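Local coordinates for protein unsaturated glucuronyl hydrolase (Streptococcus agalactiae, PDB 2ZZR) that hydrolyses unsaturated disaccharides of chondroitin, hyaluronan and heparin, releasing the unsaturated uronic acid from both (1->3) and (1->4) glycosidic linkages, at residues I104-L115 with A138-R149; H94-I104 with L118-E126. All blocks are in the same frame, centred on the assembly; numbering follows the deposited sequence.

Contact 1. Residues I104-L115 with A138-R149; sequences INNRIALDHHDL and ATIKAADKLMER
The loop that carries the probable nucleophile of this family 88 glycoside hydrolase, Asp-114, is fastened to helix 133-147 of the alpha barrel chiefly through Lys-145, Arg-107 and Glu-148. Helix 87-105 ends in a Schellman motif at Arg-107, whose guanidinium meets the Glu-148 carboxylate end-on, the two flat groups nearly coplanar. NH1 gives a nearly straight bond (172°) to the syn lone pair of OE2 at 2.8 Å. NH2 reaches OE1 at 3.0 Å. The aliphatic end of Lys-145 crosses one face of that guanidinium near its rim, its chain bent at chi2 (69°) and again at chi4 (76°). The bends bring NZ to Leu-110 O at 3.1 Å, from above the carbonyl plane, and to Asp-111 OD2, met on its anti side. NZ also bonds Glu-148 OE1, which thus accepts from two cations, so two carboxylates probably offset the closeness of the lysine and the arginine. A water receives a further bond from NZ and lies beside His-112 O and Lys-145 O, linking the loop backbone to the helix. At the outer margin, the extended Lys-141 hydrogen-bonds Asn-105 OD1 at 2.7 Å through NZ, which also pairs with Glu-137.

Beside the charges the packing is apolar. Ile-104 is a knob among Ala-138, Lys-141, Ala-142 and Lys-145, its CD1 3.5 Å from Lys-145 CB, while Leu-115 brings CG up to Ala-142 O and packs CB against Leu-146 CB. Leu-146 CD1 touches His-113 O at 3.5 Å; the imidazole of His-113 turns instead to Asp-174, the likely proton donor. Arg-149 hydrogen-bonds the carbonyl oxygens of Gln-158 and Ala-159, just past strand 156-157, while Leu-115 also rests on Leu-181 of helix 180-189 and Ile-104 on Tyr-119 of helix 115-130.

Contact 2. Residues H94-I104 with L118-E126; sequences HKNVLSFLNRI and LYTPSCTAE
His-94 ND1 donates to Glu-126 OE2 at 2.6 Å, closing one end of a helix-helix packing within the alpha barrel, between helices 87-105 and 115-130. The bond is nearly straight (168°), lies in the imidazole plane and uses the syn lone pair of OE2, although the ring and carboxylate planes are steeply inclined to each other. Toward the other end, Tyr-119 OH donates a hydrogen bond to Phe-100 O at 2.7 Å. That carbonyl already accepts the helical bond from Ile-104 N, and the two donors approach opposite faces of its plane.

Between these anchors the segment axes come within 9.1 Å and cross at -119°. Phe-100 is the central knob, set in a hole formed by Leu-118, Tyr-119, Ser-122 and Cys-123. Its edge points at the face of Tyr-119 in a T-shaped pair with centroids 5.3 Å apart, and Ser-122 OG and Leu-118 O lie over one of its own faces, toward the rim. Those two oxygens are themselves joined by a bond of 2.7 Å, the serine hydroxyl donating in the carbonyl plane; the chi1 of 61° folds OG back to the preceding turn, and Ser-122 itself lies in a wider pi-type turn at 120-124. Cys-123 SG makes an oblique sulfur-aromatic contact with the Phe-100 ring, and Val-97 CG1 lies alongside that sulfur.

Arg-103, extended from CG to NE, bonds Ile-108 O and Ala-109 O of the following loop as well as Asn-65. Across the contact, Leu-118 sets CD1 over one face of its guanidinium, near the rim, while CD2 comes 3.5 Å from NH1.

How the contacts relate
Contacts 1 and 2 lie about 12 Å apart, centre to centre, on the same side of the chain's centre, and involve three successive helices, 87-105, 115-130 and 133-147. Their segments alternate along the chain: 94-104 runs into 104-115, then come 118-126 and 138-149, so Ile-104 belongs to both. Helix 87-105 thus packs against the next helix in contact 2, while its end and the loop beyond reach the one after that in contact 1. The contacts also touch directly, Ala-142 CB meeting Tyr-119 CG at 3.4 Å. Together they probably help hold the loop bearing Asp-114, the probable nucleophile, contact 1 through the loop itself and contact 2 through the flanking helices.

Contact 1. Residues I104-L115 with A138-R149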
loop_
_atom_site.group_PDB
_atom_site.type_symbol
_atom_site.label_atom_id
_atom_site.label_comp_id
_atom_site.label_asym_id
_atom_site.label_seq_id
_atom_site.Cartn_x
_atom_site.Cartn_y
_atom_site.Cartn_z
ATOM N N ILE A 104 12.233 -16.331 6.231
ATOM C CA ILE A 104 12.332 -15.844 7.611
ATOM C C ILE A 104 13.149 -16.792 8.507
ATOM O O ILE A 104 13.949 -16.338 9.328
ATOM C CB ILE A 104 10.942 -15.440 8.229
ATOM C CG1 ILE A 104 11.105 -14.853 9.636
ATOM C CG2 ILE A 104 9.953 -16.606 8.240
ATOM C CD1 ILE A 104 11.825 -13.521 9.684
ATOM N N ASN A 105 12.961 -18.098 8.322
ATOM C CA ASN A 105 13.728 -19.096 9.068
ATOM C C ASN A 105 15.227 -18.871 8.920
ATOM O O ASN A 105 15.982 -18.982 9.890
ATOM C CB ASN A 105 13.349 -20.513 8.627
ATOM C CG ASN A 105 12.099 -21.023 9.318
ATOM O OD1 ASN A 105 11.642 -20.445 10.307
ATOM N ND2 ASN A 105 11.549 -22.126 8.815
ATOM N N ASN A 106 15.634 -18.519 7.706
ATOM C CA ASN A 106 17.035 -18.296 7.374
ATOM C C ASN A 106 17.447 -16.828 7.345
ATOM O O ASN A 106 18.582 -16.508 6.978
ATOM C CB ASN A 106 17.349 -18.970 6.044
ATOM C CG ASN A 106 17.364 -20.472 6.159
ATOM O OD1 ASN A 106 18.210 -21.039 6.853
ATOM N ND2 ASN A 106 16.420 -21.131 5.496
ATOM N N ARG A 107 16.524 -15.945 7.730
ATOM C CA ARG A 107 16.791 -14.502 7.829
ATOM C C ARG A 107 17.471 -13.940 6.570
ATOM O O ARG A 107 18.473 -13.216 6.645
ATOM C CB ARG A 107 17.601 -14.191 9.096
ATOM C CG ARG A 107 16.892 -14.574 10.404
ATOM C CD ARG A 107 17.792 -14.394 11.626
ATOM N NE ARG A 107 18.204 -13.002 11.820
ATOM C CZ ARG A 107 17.520 -12.097 12.519
ATOM N NH1 ARG A 107 16.371 -12.422 13.106
ATOM N NH2 ARG A 107 17.990 -10.858 12.632
ATOM N N ILE A 108 16.910 -14.287 5.415
ATOM C CA ILE A 108 17.439 -13.873 4.119
ATOM C C ILE A 108 16.797 -12.570 3.653
ATOM O O ILE A 108 15.579 -12.506 3.467
ATOM C CB ILE A 108 17.213 -14.966 3.046
ATOM C CG1 ILE A 108 17.945 -16.254 3.436
ATOM C CG2 ILE A 108 17.653 -14.472 1.655
ATOM C CD1 ILE A 108 17.466 -17.484 2.685
ATOM N N ALA A 109 17.629 -11.543 3.462
ATOM C CA ALA A 109 17.209 -10.258 2.899
ATOM C C ALA A 109 16.028 -9.614 3.643
ATOM O O ALA A 109 15.065 -9.155 3.022
ATOM C CB ALA A 109 16.896 -10.405 1.399
ATOM N N LEU A 110 16.113 -9.579 4.969
ATOM C CA LEU A 110 15.011 -9.055 5.783
ATOM C C LEU A 110 15.411 -7.961 6.784
ATOM O O LEU A 110 14.676 -7.686 7.736
ATOM C CB LEU A 110 14.275 -10.203 6.487
ATOM C CG LEU A 110 13.495 -11.180 5.597
ATOM C CD1 LEU A 110 12.941 -12.328 6.429
ATOM C CD2 LEU A 110 12.363 -10.483 4.831
ATOM N N ASP A 111 16.555 -7.317 6.553
ATOM C CA ASP A 111 17.015 -6.250 7.447
ATOM C C ASP A 111 16.493 -4.896 6.994
ATOM O O ASP A 111 17.241 -4.022 6.550
ATOM C CB ASP A 111 18.537 -6.276 7.576
ATOM C CG ASP A 111 19.036 -7.611 8.043
ATOM O OD1 ASP A 111 19.829 -8.236 7.303
ATOM O OD2 ASP A 111 18.592 -8.064 9.125
ATOM N N HIS A 112 15.174 -4.754 7.103
ATOM C CA HIS A 112 14.456 -3.565 6.686
ATOM C C HIS A 112 13.072 -3.643 7.343
ATOM O O HIS A 112 12.793 -4.577 8.104
ATOM C CB HIS A 112 14.360 -3.496 5.156
ATOM C CG HIS A 112 13.767 -4.722 4.533
ATOM N ND1 HIS A 112 14.516 -5.643 3.831
ATOM C CD2 HIS A 112 12.497 -5.189 4.529
ATOM C CE1 HIS A 112 13.729 -6.617 3.408
ATOM N NE2 HIS A 112 12.499 -6.368 3.821
ATOM N N HIS A 113 12.222 -2.666 7.059
ATOM C CA HIS A 113 10.931 -2.551 7.729
ATOM C C HIS A 113 9.772 -3.059 6.866
ATOM O O HIS A 113 8.605 -2.911 7.244
ATOM C CB HIS A 113 10.680 -1.086 8.093
ATOM C CG HIS A 113 10.548 -0.195 6.899
ATOM N ND1 HIS A 113 11.635 0.228 6.162
ATOM C CD2 HIS A 113 9.454 0.314 6.284
ATOM C CE1 HIS A 113 11.216 0.985 5.163
ATOM N NE2 HIS A 113 9.897 1.056 5.216
ATOM N N ASP A 114 10.089 -3.643 5.708
ATOM C CA ASP A 114 9.054 -4.072 4.755
ATOM C C ASP A 114 8.547 -5.504 4.970
ATOM O O ASP A 114 8.065 -6.151 4.031
ATOM C CB ASP A 114 9.522 -3.847 3.309
ATOM C CG ASP A 114 9.633 -2.375 2.956
ATOM O OD1 ASP A 114 8.730 -1.593 3.320
ATOM O OD2 ASP A 114 10.627 -1.998 2.302
ATOM N N LEU A 115 8.631 -5.973 6.215
ATOM C CA LEU A 115 8.156 -7.314 6.593
ATOM C C LEU A 115 6.653 -7.486 6.350
ATOM O O LEU A 115 6.196 -8.574 5.983
ATOM C CB LEU A 115 8.500 -7.620 8.059
ATOM C CG LEU A 115 9.884 -8.199 8.406
ATOM C CD1 LEU A 115 10.073 -9.588 7.806
ATOM C CD2 LEU A 115 11.013 -7.277 7.974
ATOM N N ALA A 138 5.031 -18.311 9.825
ATOM C CA ALA A 138 5.836 -17.350 9.065
ATOM C C ALA A 138 5.470 -15.916 9.437
ATOM O O ALA A 138 6.348 -15.060 9.575
ATOM C CB ALA A 138 5.668 -17.573 7.573
ATOM N N THR A 139 4.173 -15.662 9.604
ATOM C CA THR A 139 3.686 -14.328 9.976
ATOM C C THR A 139 4.236 -13.870 11.334
ATOM O O THR A 139 4.749 -12.749 11.459
ATOM C CB THR A 139 2.133 -14.268 9.978
ATOM O OG1 THR A 139 1.632 -14.540 8.663
ATOM C CG2 THR A 139 1.657 -12.896 10.411
ATOM N N ILE A 140 4.134 -14.729 12.350
ATOM C CA ILE A 140 4.615 -14.377 13.686
ATOM C C ILE A 140 6.128 -14.156 13.684
ATOM O O ILE A 140 6.615 -13.181 14.256
ATOM C CB ILE A 140 4.191 -15.411 14.766
ATOM C CG1 ILE A 140 2.660 -15.536 14.814
ATOM C CG2 ILE A 140 4.752 -15.028 16.143
ATOM C CD1 ILE A 140 1.913 -14.222 15.058
ATOM N N LYS A 141 6.858 -15.042 13.010
ATOM C CA LYS A 141 8.311 -14.893 12.889
ATOM C C LYS A 141 8.676 -13.584 12.178
ATOM O O LYS A 141 9.606 -12.890 12.595
ATOM C CB LYS A 141 8.929 -16.109 12.192
ATOM C CG LYS A 141 8.969 -17.354 13.077
ATOM C CD LYS A 141 9.415 -18.576 12.292
ATOM C CE LYS A 141 9.597 -19.779 13.218
ATOM N NZ LYS A 141 10.146 -20.946 12.484
ATOM N N ALA A 142 7.922 -13.242 11.130
ATOM C CA ALA A 142 8.083 -11.960 10.427
ATOM C C ALA A 142 7.807 -10.758 11.330
ATOM O O ALA A 142 8.527 -9.762 11.270
ATOM C CB ALA A 142 7.193 -11.910 9.187
ATOM N N ALA A 143 6.766 -10.852 12.159
ATOM C CA ALA A 143 6.441 -9.799 13.115
ATOM C C ALA A 143 7.608 -9.580 14.083
ATOM O O ALA A 143 8.014 -8.446 14.320
ATOM C CB ALA A 143 5.158 -10.129 13.872
ATOM N N ASP A 144 8.159 -10.672 14.615
ATOM C CA ASP A 144 9.320 -10.587 15.505
ATOM C C ASP A 144 10.523 -9.962 14.796
ATOM O O ASP A 144 11.260 -9.164 15.387
ATOM C CB ASP A 144 9.684 -11.967 16.057
ATOM C CG ASP A 144 8.650 -12.493 17.033
ATOM O OD1 ASP A 144 7.923 -11.671 17.628
ATOM O OD2 ASP A 144 8.564 -13.732 17.196
ATOM N N LYS A 145 10.708 -10.314 13.526
ATOM C CA LYS A 145 11.776 -9.725 12.717
ATOM C C LYS A 145 11.591 -8.209 12.596
ATOM O O LYS A 145 12.545 -7.442 12.759
ATOM C CB LYS A 145 11.842 -10.383 11.333
ATOM C CG LYS A 145 13.022 -9.945 10.469
ATOM C CD LYS A 145 14.351 -10.464 11.016
ATOM C CE LYS A 145 15.529 -9.973 10.176
ATOM N NZ LYS A 145 15.841 -8.548 10.461
ATOM N N LEU A 146 10.356 -7.783 12.339
ATOM C CA LEU A 146 10.043 -6.361 12.241
ATOM C C LEU A 146 10.284 -5.619 13.563
ATOM O O LEU A 146 10.807 -4.502 13.571
ATOM C CB LEU A 146 8.600 -6.159 11.761
ATOM C CG LEU A 146 8.163 -4.713 11.502
ATOM C CD1 LEU A 146 9.066 -4.031 10.475
ATOM C CD2 LEU A 146 6.702 -4.666 11.082
ATOM N N MET A 147 9.908 -6.253 14.672
ATOM C CA MET A 147 10.090 -5.683 16.012
ATOM C C MET A 147 11.556 -5.344 16.326
ATOM O O MET A 147 11.825 -4.430 17.109
ATOM C CB MET A 147 9.527 -6.636 17.077
ATOM C CG MET A 147 7.997 -6.751 17.060
ATOM S SD MET A 147 7.183 -5.283 17.720
ATOM C CE MET A 147 7.324 -5.609 19.477
ATOM N N GLU A 148 12.482 -6.071 15.699
ATOM C CA GLU A 148 13.930 -5.876 15.912
ATOM C C GLU A 148 14.399 -4.463 15.557
ATOM O O GLU A 148 15.431 -4.000 16.060
ATOM C CB GLU A 148 14.748 -6.888 15.104
ATOM C CG GLU A 148 14.614 -8.345 15.526
ATOM C CD GLU A 148 15.318 -9.300 14.572
ATOM O OE1 GLU A 148 16.048 -8.834 13.664
ATOM O OE2 GLU A 148 15.134 -10.527 14.724
ATOM N N ARG A 149 13.654 -3.782 14.683
ATOM C CA ARG A 149 14.038 -2.441 14.237
ATOM C C ARG A 149 13.407 -1.301 15.046
ATOM O O ARG A 149 13.637 -0.128 14.756
ATOM C CB ARG A 149 13.778 -2.266 12.734
ATOM C CG ARG A 149 14.492 -3.299 11.874
ATOM C CD ARG A 149 14.553 -2.878 10.409
ATOM N NE ARG A 149 15.502 -1.784 10.174
ATOM C CZ ARG A 149 16.825 -1.933 10.088
ATOM N NH1 ARG A 149 17.383 -3.134 10.213
ATOM N NH2 ARG A 149 17.596 -0.871 9.880
HETATM O O HOH W 1 13.704 -6.315 10.356
#

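Contact 2. Residues H94-I104 with L118-E126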
loop_
_atom_site.group_PDB
_atom_site.type_symbol
_atom_site.label_atom_id
_atom_site.label_comp_id
_atom_site.label_asym_id
_atom_site.label_seq_id
_atom_site.Cartn_x
_atom_site.Cartn_y
_atom_site.Cartn_z
ATOM N N HIS A 94 0.419 -21.211 -1.969
ATOM C CA HIS A 94 0.912 -21.861 -0.761
ATOM C C HIS A 94 2.384 -22.264 -0.866
ATOM O O HIS A 94 3.094 -22.293 0.143
ATOM C CB HIS A 94 0.064 -23.064 -0.348
ATOM C CG HIS A 94 0.556 -23.720 0.900
ATOM N ND1 HIS A 94 0.467 -23.122 2.140
ATOM C CD2 HIS A 94 1.186 -24.902 1.098
ATOM C CE1 HIS A 94 1.000 -23.918 3.050
ATOM N NE2 HIS A 94 1.448 -25.002 2.442
ATOM N N LYS A 95 2.830 -22.586 -2.079
ATOM C CA LYS A 95 4.252 -22.807 -2.324
ATOM C C LYS A 95 5.047 -21.523 -2.071
ATOM O O LYS A 95 6.130 -21.573 -1.473
ATOM C CB LYS A 95 4.488 -23.350 -3.731
ATOM C CG LYS A 95 4.205 -24.849 -3.831
ATOM C CD LYS A 95 4.360 -25.351 -5.246
ATOM C CE LYS A 95 3.819 -26.769 -5.372
ATOM N NZ LYS A 95 3.659 -27.152 -6.801
ATOM N N ASN A 96 4.498 -20.383 -2.502
ATOM C CA ASN A 96 5.077 -19.074 -2.157
ATOM C C ASN A 96 5.181 -18.917 -0.642
ATOM O O ASN A 96 6.224 -18.530 -0.120
ATOM C CB ASN A 96 4.250 -17.918 -2.735
ATOM C CG ASN A 96 4.413 -17.746 -4.231
ATOM O OD1 ASN A 96 5.130 -18.506 -4.906
ATOM N ND2 ASN A 96 3.730 -16.746 -4.771
ATOM N N VAL A 97 4.095 -19.228 0.064
ATOM C CA VAL A 97 4.079 -19.200 1.530
ATOM C C VAL A 97 5.233 -20.007 2.143
ATOM O O VAL A 97 5.893 -19.551 3.078
ATOM C CB VAL A 97 2.704 -19.665 2.094
ATOM C CG1 VAL A 97 2.765 -19.870 3.599
ATOM C CG2 VAL A 97 1.621 -18.654 1.725
ATOM N N LEU A 98 5.478 -21.206 1.612
ATOM C CA LEU A 98 6.562 -22.041 2.128
ATOM C C LEU A 98 7.930 -21.396 1.886
ATOM O O LEU A 98 8.818 -21.475 2.740
ATOM C CB LEU A 98 6.493 -23.458 1.547
ATOM C CG LEU A 98 5.284 -24.298 2.004
ATOM C CD1 LEU A 98 5.287 -25.680 1.341
ATOM C CD2 LEU A 98 5.240 -24.433 3.516
ATOM N N SER A 99 8.068 -20.739 0.735
ATOM C CA SER A 99 9.254 -19.949 0.405
ATOM C C SER A 99 9.445 -18.792 1.387
ATOM O O SER A 99 10.562 -18.526 1.830
ATOM C CB SER A 99 9.167 -19.420 -1.030
ATOM O OG SER A 99 10.245 -18.545 -1.330
ATOM N N PHE A 100 8.357 -18.097 1.721
ATOM C CA PHE A 100 8.420 -17.034 2.731
ATOM C C PHE A 100 8.805 -17.565 4.112
ATOM O O PHE A 100 9.557 -16.924 4.841
ATOM C CB PHE A 100 7.107 -16.236 2.778
ATOM C CG PHE A 100 6.948 -15.280 1.631
ATOM C CD1 PHE A 100 6.060 -15.551 0.596
ATOM C CD2 PHE A 100 7.701 -14.109 1.575
ATOM C CE1 PHE A 100 5.914 -14.676 -0.475
ATOM C CE2 PHE A 100 7.569 -13.228 0.510
ATOM C CZ PHE A 100 6.675 -13.508 -0.521
ATOM N N LEU A 101 8.297 -18.742 4.464
ATOM C CA LEU A 101 8.695 -19.399 5.702
ATOM C C LEU A 101 10.194 -19.708 5.692
ATOM O O LEU A 101 10.886 -19.484 6.688
ATOM C CB LEU A 101 7.873 -20.674 5.933
ATOM C CG LEU A 101 8.067 -21.435 7.255
ATOM C CD1 LEU A 101 8.129 -20.529 8.489
ATOM C CD2 LEU A 101 6.970 -22.478 7.417
ATOM N N ASN A 102 10.692 -20.212 4.565
ATOM C CA ASN A 102 12.131 -20.440 4.410
ATOM C C ASN A 102 12.937 -19.147 4.572
ATOM O O ASN A 102 13.983 -19.126 5.234
ATOM C CB ASN A 102 12.442 -21.071 3.055
ATOM C CG ASN A 102 13.937 -21.272 2.838
ATOM O OD1 ASN A 102 14.599 -20.459 2.192
ATOM N ND2 ASN A 102 14.475 -22.342 3.406
ATOM N N ARG A 103 12.432 -18.076 3.965
ATOM C CA ARG A 103 13.100 -16.775 3.985
ATOM C C ARG A 103 13.270 -16.214 5.402
ATOM O O ARG A 103 14.334 -15.681 5.739
ATOM C CB ARG A 103 12.360 -15.783 3.080
ATOM C CG ARG A 103 13.097 -14.464 2.896
ATOM C CD ARG A 103 12.415 -13.576 1.882
ATOM N NE ARG A 103 13.069 -12.269 1.806
ATOM C CZ ARG A 103 12.683 -11.275 1.013
ATOM N NH1 ARG A 103 11.643 -11.420 0.191
ATOM N NH2 ARG A 103 13.348 -10.127 1.035
ATOM N N ILE A 104 12.233 -16.331 6.231
ATOM C CA ILE A 104 12.332 -15.844 7.611
ATOM C C ILE A 104 13.149 -16.792 8.507
ATOM O O ILE A 104 13.949 -16.338 9.328
ATOM C CB ILE A 104 10.942 -15.440 8.229
ATOM C CG1 ILE A 104 11.105 -14.853 9.636
ATOM C CG2 ILE A 104 9.953 -16.606 8.240
ATOM C CD1 ILE A 104 11.825 -13.521 9.684
ATOM N N LEU A 118 5.831 -7.884 2.654
ATOM C CA LEU A 118 6.251 -9.221 2.255
ATOM C C LEU A 118 5.333 -10.316 2.781
ATOM O O LEU A 118 4.919 -11.197 2.020
ATOM C CB LEU A 118 7.696 -9.483 2.699
ATOM C CG LEU A 118 8.766 -8.822 1.824
ATOM C CD1 LEU A 118 10.127 -8.909 2.485
ATOM C CD2 LEU A 118 8.805 -9.426 0.414
ATOM N N TYR A 119 5.011 -10.251 4.070
ATOM C CA TYR A 119 4.346 -11.365 4.753
ATOM C C TYR A 119 2.834 -11.252 4.872
ATOM O O TYR A 119 2.148 -12.265 4.972
ATOM C CB TYR A 119 5.009 -11.648 6.105
ATOM C CG TYR A 119 6.336 -12.347 5.895
ATOM C CD1 TYR A 119 6.432 -13.737 5.971
ATOM C CD2 TYR A 119 7.482 -11.624 5.551
ATOM C CE1 TYR A 119 7.639 -14.384 5.741
ATOM C CE2 TYR A 119 8.694 -12.265 5.314
ATOM C CZ TYR A 119 8.766 -13.642 5.409
ATOM O OH TYR A 119 9.958 -14.288 5.165
ATOM N N THR A 120 2.314 -10.027 4.858
ATOM C CA THR A 120 0.862 -9.834 4.991
ATOM C C THR A 120 0.033 -10.368 3.798
ATOM O O THR A 120 -0.901 -11.153 4.014
ATOM C CB THR A 120 0.499 -8.365 5.321
ATOM O OG1 THR A 120 1.130 -7.993 6.557
ATOM C CG2 THR A 120 -1.025 -8.206 5.441
ATOM N N PRO A 121 0.357 -9.953 2.551
ATOM C CA PRO A 121 -0.421 -10.419 1.397
ATOM C C PRO A 121 -0.110 -11.858 0.982
ATOM O O PRO A 121 -0.793 -12.399 0.117
ATOM C CB PRO A 121 -0.017 -9.454 0.275
ATOM C CG PRO A 121 0.780 -8.357 0.944
ATOM C CD PRO A 121 1.398 -8.998 2.130
ATOM N N SER A 122 0.906 -12.458 1.597
ATOM C CA SER A 122 1.310 -13.822 1.265
ATOM C C SER A 122 0.888 -14.802 2.360
ATOM O O SER A 122 0.019 -15.662 2.148
ATOM C CB SER A 122 2.823 -13.876 1.042
ATOM O OG SER A 122 3.513 -13.498 2.224
ATOM N N CYS A 123 1.490 -14.655 3.534
ATOM C CA CYS A 123 1.295 -15.590 4.634
ATOM C C CYS A 123 0.061 -15.260 5.458
ATOM O O CYS A 123 -0.778 -16.125 5.690
ATOM C CB CYS A 123 2.540 -15.635 5.512
ATOM S SG CYS A 123 3.993 -16.179 4.581
ATOM N N THR A 124 -0.074 -14.009 5.890
ATOM C CA THR A 124 -1.260 -13.660 6.677
ATOM C C THR A 124 -2.518 -13.865 5.829
ATOM O O THR A 124 -3.542 -14.331 6.333
ATOM C CB THR A 124 -1.191 -12.235 7.253
ATOM O OG1 THR A 124 0.104 -12.033 7.824
ATOM C CG2 THR A 124 -2.234 -12.052 8.345
ATOM N N ALA A 125 -2.416 -13.547 4.540
ATOM C CA ALA A 125 -3.491 -13.796 3.579
ATOM C C ALA A 125 -3.979 -15.240 3.640
ATOM O O ALA A 125 -5.184 -15.480 3.789
ATOM C CB ALA A 125 -3.049 -13.459 2.178
ATOM N N GLU A 126 -3.057 -16.200 3.531
ATOM C CA GLU A 126 -3.481 -17.598 3.590
ATOM C C GLU A 126 -4.125 -17.931 4.925
ATOM O O GLU A 126 -5.140 -18.632 4.963
ATOM C CB GLU A 126 -2.367 -18.597 3.280
ATOM C CG GLU A 126 -2.967 -20.015 3.199
ATOM C CD GLU A 126 -2.033 -21.082 2.689
ATOM O OE1 GLU A 126 -2.557 -22.093 2.166
ATOM O OE2 GLU A 126 -0.801 -20.933 2.820
#